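1,4-dihydroxy-2-naphthoyl-CoA hydrolase (PDB 1VI8) catalyses the hydrolysis of 1,4-dihydroxy-2-naphthoyl-CoA to 1,4-dihydroxy-2-naphthoate and CoA in menaquinone biosynthesis, and also cleaves a wide range of other acyl-CoA thioesters. Local coordinates at the interface of chains A and B and the interface of chains A and C. Residues are numbered along the deposited sequence; one frame, centred on the assembly and turned at random. Chains: chain A/B/C, Hypothetical protein ydiI.

Contact 1: the interface of chains A and B. Residues chain A 90, 117, 119, 127, 130-132; chain B 107, 117, 132.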
ATOM      1  N   ASN A  90      -3.370  -6.570  -2.331  1.00 27.03           N
ATOM      2  CA  ASN A  90      -2.491  -7.728  -2.221  1.00 26.05           C
ATOM      3  C   ASN A  90      -3.134  -8.872  -3.005  1.00 25.20           C
ATOM      4  O   ASN A  90      -4.290  -9.213  -2.787  1.00 23.25           O
ATOM      5  CB  ASN A  90      -2.303  -8.155  -0.755  1.00 19.63           C
ATOM      6  CG  ASN A  90      -0.956  -8.822  -0.514  0.65 31.13           C
ATOM      7  OD1 ASN A  90      -0.664  -9.900  -1.054  0.65 36.59           O
ATOM      8  ND2 ASN A  90      -0.118  -8.177   0.293  0.65 25.65           N
ATOM      9  N   GLN A 117     -12.892  -0.932   1.834  1.00 23.71           N
ATOM     10  CA  GLN A 117     -12.216  -2.202   1.735  1.00 24.25           C
ATOM     11  C   GLN A 117     -12.969  -3.065   0.730  1.00 27.86           C
ATOM     12  O   GLN A 117     -14.187  -3.231   0.829  1.00 27.19           O
ATOM     13  CB  GLN A 117     -12.193  -2.885   3.092  1.00 27.02           C
ATOM     14  CG  GLN A 117     -11.732  -4.306   3.048  1.00 27.57           C
ATOM     15  CD  GLN A 117     -11.655  -4.916   4.435  1.00 35.46           C
ATOM     16  OE1 GLN A 117     -10.866  -4.477   5.279  1.00 40.23           O
ATOM     17  NE2 GLN A 117     -12.479  -5.931   4.680  1.00 34.49           N
ATOM     18  N   GLU A 119     -12.902  -6.849  -1.043  1.00 22.75           N
ATOM     19  CA  GLU A 119     -12.315  -8.180  -1.096  1.00 24.11           C
ATOM     20  C   GLU A 119     -12.837  -8.852  -2.355  1.00 22.86           C
ATOM     21  O   GLU A 119     -14.032  -8.795  -2.652  1.00 23.21           O
ATOM     22  CB  GLU A 119     -12.699  -9.001   0.147  1.00 29.48           C
ATOM     23  CG  GLU A 119     -12.147  -8.445   1.461  1.00 34.63           C
ATOM     24  CD  GLU A 119     -12.370  -9.382   2.644  1.00 36.50           C
ATOM     25  OE1 GLU A 119     -13.514  -9.844   2.846  1.00 39.36           O
ATOM     26  OE2 GLU A 119     -11.397  -9.651   3.378  1.00 39.15           O
ATOM     27  N   LEU A 127     -10.620 -16.104  -1.183  1.00 28.84           N
ATOM     28  CA  LEU A 127     -10.049 -14.771  -1.356  1.00 27.92           C
ATOM     29  C   LEU A 127      -8.929 -14.795  -2.389  1.00 29.09           C
ATOM     30  O   LEU A 127      -8.022 -15.615  -2.301  1.00 28.85           O
ATOM     31  CB  LEU A 127      -9.489 -14.257  -0.028  1.00 28.35           C
ATOM     32  CG  LEU A 127      -8.934 -12.823  -0.024  1.00 29.59           C
ATOM     33  CD1 LEU A 127     -10.050 -11.846  -0.353  1.00 24.73           C
ATOM     34  CD2 LEU A 127      -8.322 -12.493   1.343  1.00 27.46           C
ATOM     35  N   SER A 130      -7.178  -8.619  -1.843  1.00 23.66           N
ATOM     36  CA  SER A 130      -7.680  -7.787  -0.771  1.00 26.00           C
ATOM     37  C   SER A 130      -7.190  -6.398  -1.095  1.00 25.63           C
ATOM     38  O   SER A 130      -5.999  -6.216  -1.333  1.00 30.77           O
ATOM     39  CB  SER A 130      -7.119  -8.245   0.574  1.00 25.71           C
ATOM     40  OG  SER A 130      -7.624  -7.446   1.622  1.00 31.40           O
ATOM     41  N   SER A 131      -8.091  -5.417  -1.118  1.00 25.73           N
ATOM     42  CA  SER A 131      -7.674  -4.058  -1.440  1.00 26.03           C
ATOM     43  C   SER A 131      -8.353  -2.966  -0.632  1.00 24.81           C
ATOM     44  O   SER A 131      -9.414  -3.168  -0.041  1.00 25.78           O
ATOM     45  CB  SER A 131      -7.886  -3.772  -2.930  1.00 24.21           C
ATOM     46  OG  SER A 131      -9.229  -3.411  -3.178  1.00 28.66           O
ATOM     47  N   ARG A 132      -7.716  -1.799  -0.618  1.00 27.50           N
ATOM     48  CA  ARG A 132      -8.228  -0.628   0.095  1.00 28.06           C
ATOM     49  C   ARG A 132      -8.221   0.601  -0.798  1.00 25.55           C
ATOM     50  O   ARG A 132      -7.269   0.838  -1.539  1.00 23.87           O
ATOM     51  CB  ARG A 132      -7.376  -0.300   1.314  1.00 28.88           C
ATOM     52  CG  ARG A 132      -7.783  -0.963   2.596  1.00 38.53           C
ATOM     53  CD  ARG A 132      -7.472  -0.029   3.758  1.00 35.53           C
ATOM     54  NE  ARG A 132      -6.100   0.469   3.705  1.00 34.51           N
ATOM     55  CZ  ARG A 132      -5.026  -0.273   3.956  1.00 29.90           C
ATOM     56  NH1 ARG A 132      -3.818   0.263   3.877  1.00 29.16           N
ATOM     57  NH2 ARG A 132      -5.163  -1.547   4.297  1.00 34.01           N
TER
ATOM     58  N   LEU B 107      -4.629 -13.196   5.851  1.00 33.51           N
ATOM     59  CA  LEU B 107      -5.451 -12.989   4.672  1.00 32.64           C
ATOM     60  C   LEU B 107      -4.981 -14.114   3.775  1.00 35.47           C
ATOM     61  O   LEU B 107      -5.750 -14.694   3.010  1.00 37.55           O
ATOM     62  CB  LEU B 107      -5.193 -11.616   4.042  1.00 31.53           C
ATOM     63  CG  LEU B 107      -5.700 -10.443   4.889  1.00 26.31           C
ATOM     64  CD1 LEU B 107      -5.535  -9.129   4.145  1.00 26.80           C
ATOM     65  CD2 LEU B 107      -7.164 -10.660   5.215  1.00 30.44           C
ATOM     66  N   GLN B 117      -3.635  -9.095   8.182  1.00 34.48           N
ATOM     67  CA  GLN B 117      -4.500  -7.942   8.323  1.00 37.14           C
ATOM     68  C   GLN B 117      -4.554  -7.593   9.809  1.00 36.45           C
ATOM     69  O   GLN B 117      -4.894  -8.437  10.641  1.00 35.89           O
ATOM     70  CB  GLN B 117      -5.896  -8.273   7.794  1.00 38.12           C
ATOM     71  CG  GLN B 117      -6.881  -7.136   7.900  1.00 42.93           C
ATOM     72  CD  GLN B 117      -8.256  -7.528   7.401  1.00 49.59           C
ATOM     73  OE1 GLN B 117      -8.437  -7.838   6.223  1.00 52.31           O
ATOM     74  NE2 GLN B 117      -9.232  -7.528   8.298  1.00 49.89           N
ATOM     75  N   ARG B 132      -2.187  -3.786   6.523  1.00 30.58           N
ATOM     76  CA  ARG B 132      -1.839  -5.088   5.978  1.00 31.17           C
ATOM     77  C   ARG B 132      -0.321  -5.214   5.950  1.00 31.06           C
ATOM     78  O   ARG B 132       0.378  -4.260   5.610  1.00 29.54           O
ATOM     79  CB  ARG B 132      -2.383  -5.269   4.547  1.00 28.02           C
ATOM     80  CG  ARG B 132      -3.890  -5.491   4.438  1.00 30.57           C
ATOM     81  CD  ARG B 132      -4.252  -6.173   3.107  1.00 28.66           C
ATOM     82  NE  ARG B 132      -3.584  -5.549   1.964  1.00 32.48           N
ATOM     83  CZ  ARG B 132      -3.928  -4.374   1.445  1.00 26.95           C
ATOM     84  NH1 ARG B 132      -3.253  -3.883   0.416  1.00 27.56           N
ATOM     85  NH2 ARG B 132      -4.955  -3.702   1.950  1.00 26.23           N
TER
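B:Arg132 reaches across to strand 127-138 of chain A and lays one face of its guanidinium over the backbone carbonyl of A:Ser130. The oxygen A:Ser130 O stands 3.9 Å from B:Arg132 CZ, above the centre of the plane, so the carbonyl meets the flat of the cation and not its N-H rim. A bend in the side chain (chi3 -47°) turns the guanidinium back over this strand. B:Arg132 NE lies 4.0 Å from A:Asn90 CB, while the methylene CD passes beside the hydroxyl of A:Ser130.

The symmetry mate A:Arg132 runs past B:Arg132 in the opposite direction, the two guanidinium planes 46° apart. The terminal nitrogens A:Arg132 NH2 and B:Arg132 NH2 come within 3.2 Å without a hydrogen bond between them. If both groups are charged, this pairing probably costs some energy, and the A:Ser130 carbonyl would offset part of it. Were B:Arg132 an alanine, the carbonyl of A:Ser130 would probably lose the guanidinium that covers it, and a gap would open beside A:Asn90 and A:Arg132.

Next to the arginine, B:Leu107 points a methyl at the same serine. B:Leu107 CD1 touches A:Ser130 OG at 3.7 Å and packs against its CB; with OG anti to the backbone N (chi1 -179°), the serine hydroxyl faces both this methyl and B:Arg132 CD, which lie side by side. Farther along the strand, A:Leu127 CD2 meets the backbone carbonyl oxygen B:Leu107 O at 3.8 Å. The two Gln117 side chains approach more loosely from strands 113-121, their amide oxygens A:Gln117 OE1 and B:Gln117 OE1 4.3 Å apart, with A:Glu119 at a similar remove from B:Gln117.

This patch brings the sheet faces of two subunits together, with a loop residue of chain B, mainly through van der Waals contacts and arginine packing. Repeated about the two-fold axis, it helps to join subunits within the homotetramer, a dimer of dimers.

Contact 2: the interface of chains A and C. Residues chain A 46, 49-51; chain C 17, 21-22.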
ATOM      1  N   SER A  46     -10.136 -13.199 -21.752  1.00 33.20           N
ATOM      2  CA  SER A  46      -9.142 -12.535 -22.587  1.00 33.72           C
ATOM      3  C   SER A  46      -8.989 -11.041 -22.294  1.00 31.05           C
ATOM      4  O   SER A  46      -7.913 -10.479 -22.500  1.00 28.85           O
ATOM      5  CB  SER A  46      -9.485 -12.733 -24.068  1.00 34.16           C
ATOM      6  OG  SER A  46     -10.695 -12.075 -24.399  1.00 38.55           O
ATOM      7  N   LYS A  49      -7.249 -11.183 -18.368  1.00 27.87           N
ATOM      8  CA  LYS A  49      -6.120 -12.056 -18.036  1.00 27.18           C
ATOM      9  C   LYS A  49      -4.772 -11.449 -18.399  1.00 28.26           C
ATOM     10  O   LYS A  49      -4.682 -10.583 -19.266  1.00 23.16           O
ATOM     11  CB  LYS A  49      -6.222 -13.393 -18.778  1.00 22.79           C
ATOM     12  CG  LYS A  49      -7.390 -14.304 -18.402  1.00 29.60           C
ATOM     13  CD  LYS A  49      -7.459 -15.522 -19.351  1.00 25.41           C
ATOM     14  CE  LYS A  49      -8.502 -16.536 -18.887  1.00 30.22           C
ATOM     15  NZ  LYS A  49      -8.623 -17.769 -19.744  1.00 28.61           N
ATOM     16  N   GLN A  50      -3.726 -11.914 -17.723  1.00 29.71           N
ATOM     17  CA  GLN A  50      -2.375 -11.484 -18.039  1.00 31.00           C
ATOM     18  C   GLN A  50      -1.845 -12.527 -19.050  1.00 32.18           C
ATOM     19  O   GLN A  50      -2.490 -13.555 -19.286  1.00 33.20           O
ATOM     20  CB  GLN A  50      -1.516 -11.385 -16.769  1.00 34.65           C
ATOM     21  CG  GLN A  50      -1.820 -12.398 -15.684  1.00 37.70           C
ATOM     22  CD  GLN A  50      -0.955 -13.627 -15.778  1.00 41.72           C
ATOM     23  OE1 GLN A  50      -0.982 -14.345 -16.775  1.00 41.82           O
ATOM     24  NE2 GLN A  50      -0.177 -13.879 -14.733  1.00 40.32           N
ATOM     25  N   PRO A  51      -0.686 -12.271 -19.675  1.00 32.47           N
ATOM     26  CA  PRO A  51      -0.106 -13.185 -20.667  1.00 35.34           C
ATOM     27  C   PRO A  51      -0.072 -14.686 -20.412  1.00 37.48           C
ATOM     28  O   PRO A  51      -0.009 -15.465 -21.365  1.00 39.06           O
ATOM     29  CB  PRO A  51       1.290 -12.606 -20.887  1.00 35.86           C
ATOM     30  CG  PRO A  51       1.051 -11.139 -20.736  1.00 32.01           C
ATOM     31  CD  PRO A  51       0.180 -11.089 -19.501  1.00 34.25           C
TER
ATOM     32  N   MET C  17       3.690 -10.361 -26.482  1.00 27.74           N
ATOM     33  CA  MET C  17       3.211 -11.038 -25.273  1.00 28.94           C
ATOM     34  C   MET C  17       1.770 -10.676 -24.938  1.00 28.80           C
ATOM     35  O   MET C  17       1.038 -11.493 -24.383  1.00 26.42           O
ATOM     36  CB  MET C  17       4.078 -10.670 -24.057  1.00 33.04           C
ATOM     37  CG  MET C  17       5.484 -11.274 -24.034  1.00 37.41           C
ATOM     38  SD  MET C  17       6.464 -10.663 -22.620  1.00 37.87           S
ATOM     39  CE  MET C  17       5.569 -11.413 -21.217  1.00 38.93           C
ATOM     40  N   ASN C  21      -4.743 -10.919 -24.663  1.00 28.99           N
ATOM     41  CA  ASN C  21      -5.052 -10.688 -23.259  1.00 31.46           C
ATOM     42  C   ASN C  21      -5.242  -9.203 -22.912  1.00 33.77           C
ATOM     43  O   ASN C  21      -5.231  -8.345 -23.800  1.00 30.13           O
ATOM     44  CB  ASN C  21      -4.010 -11.367 -22.351  1.00 28.76           C
ATOM     45  CG  ASN C  21      -2.588 -10.960 -22.669  1.00 34.03           C
ATOM     46  OD1 ASN C  21      -2.180  -9.838 -22.382  1.00 32.23           O
ATOM     47  ND2 ASN C  21      -1.822 -11.877 -23.265  1.00 30.32           N
ATOM     48  N   MET C  22      -5.433  -8.906 -21.627  1.00 30.69           N
ATOM     49  CA  MET C  22      -5.694  -7.539 -21.204  1.00 27.58           C
ATOM     50  C   MET C  22      -4.788  -6.467 -21.793  1.00 24.86           C
ATOM     51  O   MET C  22      -5.273  -5.426 -22.242  1.00 19.83           O
ATOM     52  CB  MET C  22      -5.690  -7.435 -19.684  1.00 26.05           C
ATOM     53  CG  MET C  22      -6.059  -6.048 -19.189  1.00 24.51           C
ATOM     54  SD  MET C  22      -6.626  -6.029 -17.486  1.00 27.53           S
ATOM     55  CE  MET C  22      -8.159  -5.201 -17.711  1.00 22.34           C
TER
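A:Pro51 lies across the side chain of C:Asn21, the two side chains crossing at about a right angle, at a subunit contact of this PaaI-family (hotdog-fold) thioesterase. The amide carbon C:Asn21 CG packs 3.9 Å from A:Pro51 CA, and ND2 comes nearer still to the same alpha carbon. A:Pro51 CG and CD both border the amide oxygen OD1. The same side of the ring also borders the backbone of C:Met17, whose carbonyl oxygen O is 3.7 Å from A:Pro51 CG.

That carbonyl also fixes the asparagine. C:Asn21 ND2 donates to C:Met17 O at 3.1 Å along a nearly straight bond, 166° at the hydrogen, directed at a lone pair of the acceptor. The oxygen is nearly coplanar with the amide, so the bond holds the flat group against rotation while the proline covers it. The amide carbon CG sits between the backbone N and the carbonyl carbon (chi1 54°), a cramped placement that turns the amide back towards C:Met17.

Farther out, the loop preceding A:Pro51 meets the start of helix 22-25 in chain C. The backbone amide C:Met22 N donates to the backbone carbonyl oxygen A:Lys49 O at 3.0 Å, linking the two main chains directly. A:Lys49 O also lies 3.3 Å from C:Asn21 CB, placing the asparagine beside this bond. As the first residue of helix 22-25, C:Met22 has an N-H not needed for the helix's own bonding, which is likely to leave it available to the neighbouring chain. At the edge, A:Ser46 O approaches C:Met22 N at 3.1 Å, but the N-H is directed elsewhere and the pair forms no hydrogen bond.

The centres of contact 1 and contact 2 lie about 23 Å apart and have no residues in common. Contact 1 uses strands 81-91, 113-121 and 127-138 of chain A, whereas contact 2 uses the loop at 46-51, before helix 57-73. Chain A thus meets chains B and C through separate surfaces, as suits a tetramer built as a dimer of dimers. The active-site residue A:Glu65 is about 12 Å from the centre of contact 1 and 19 Å from that of contact 2; contact 1 is thus the nearer to the catalytic residue, and the structure alone does not show whether either contact affects catalysis.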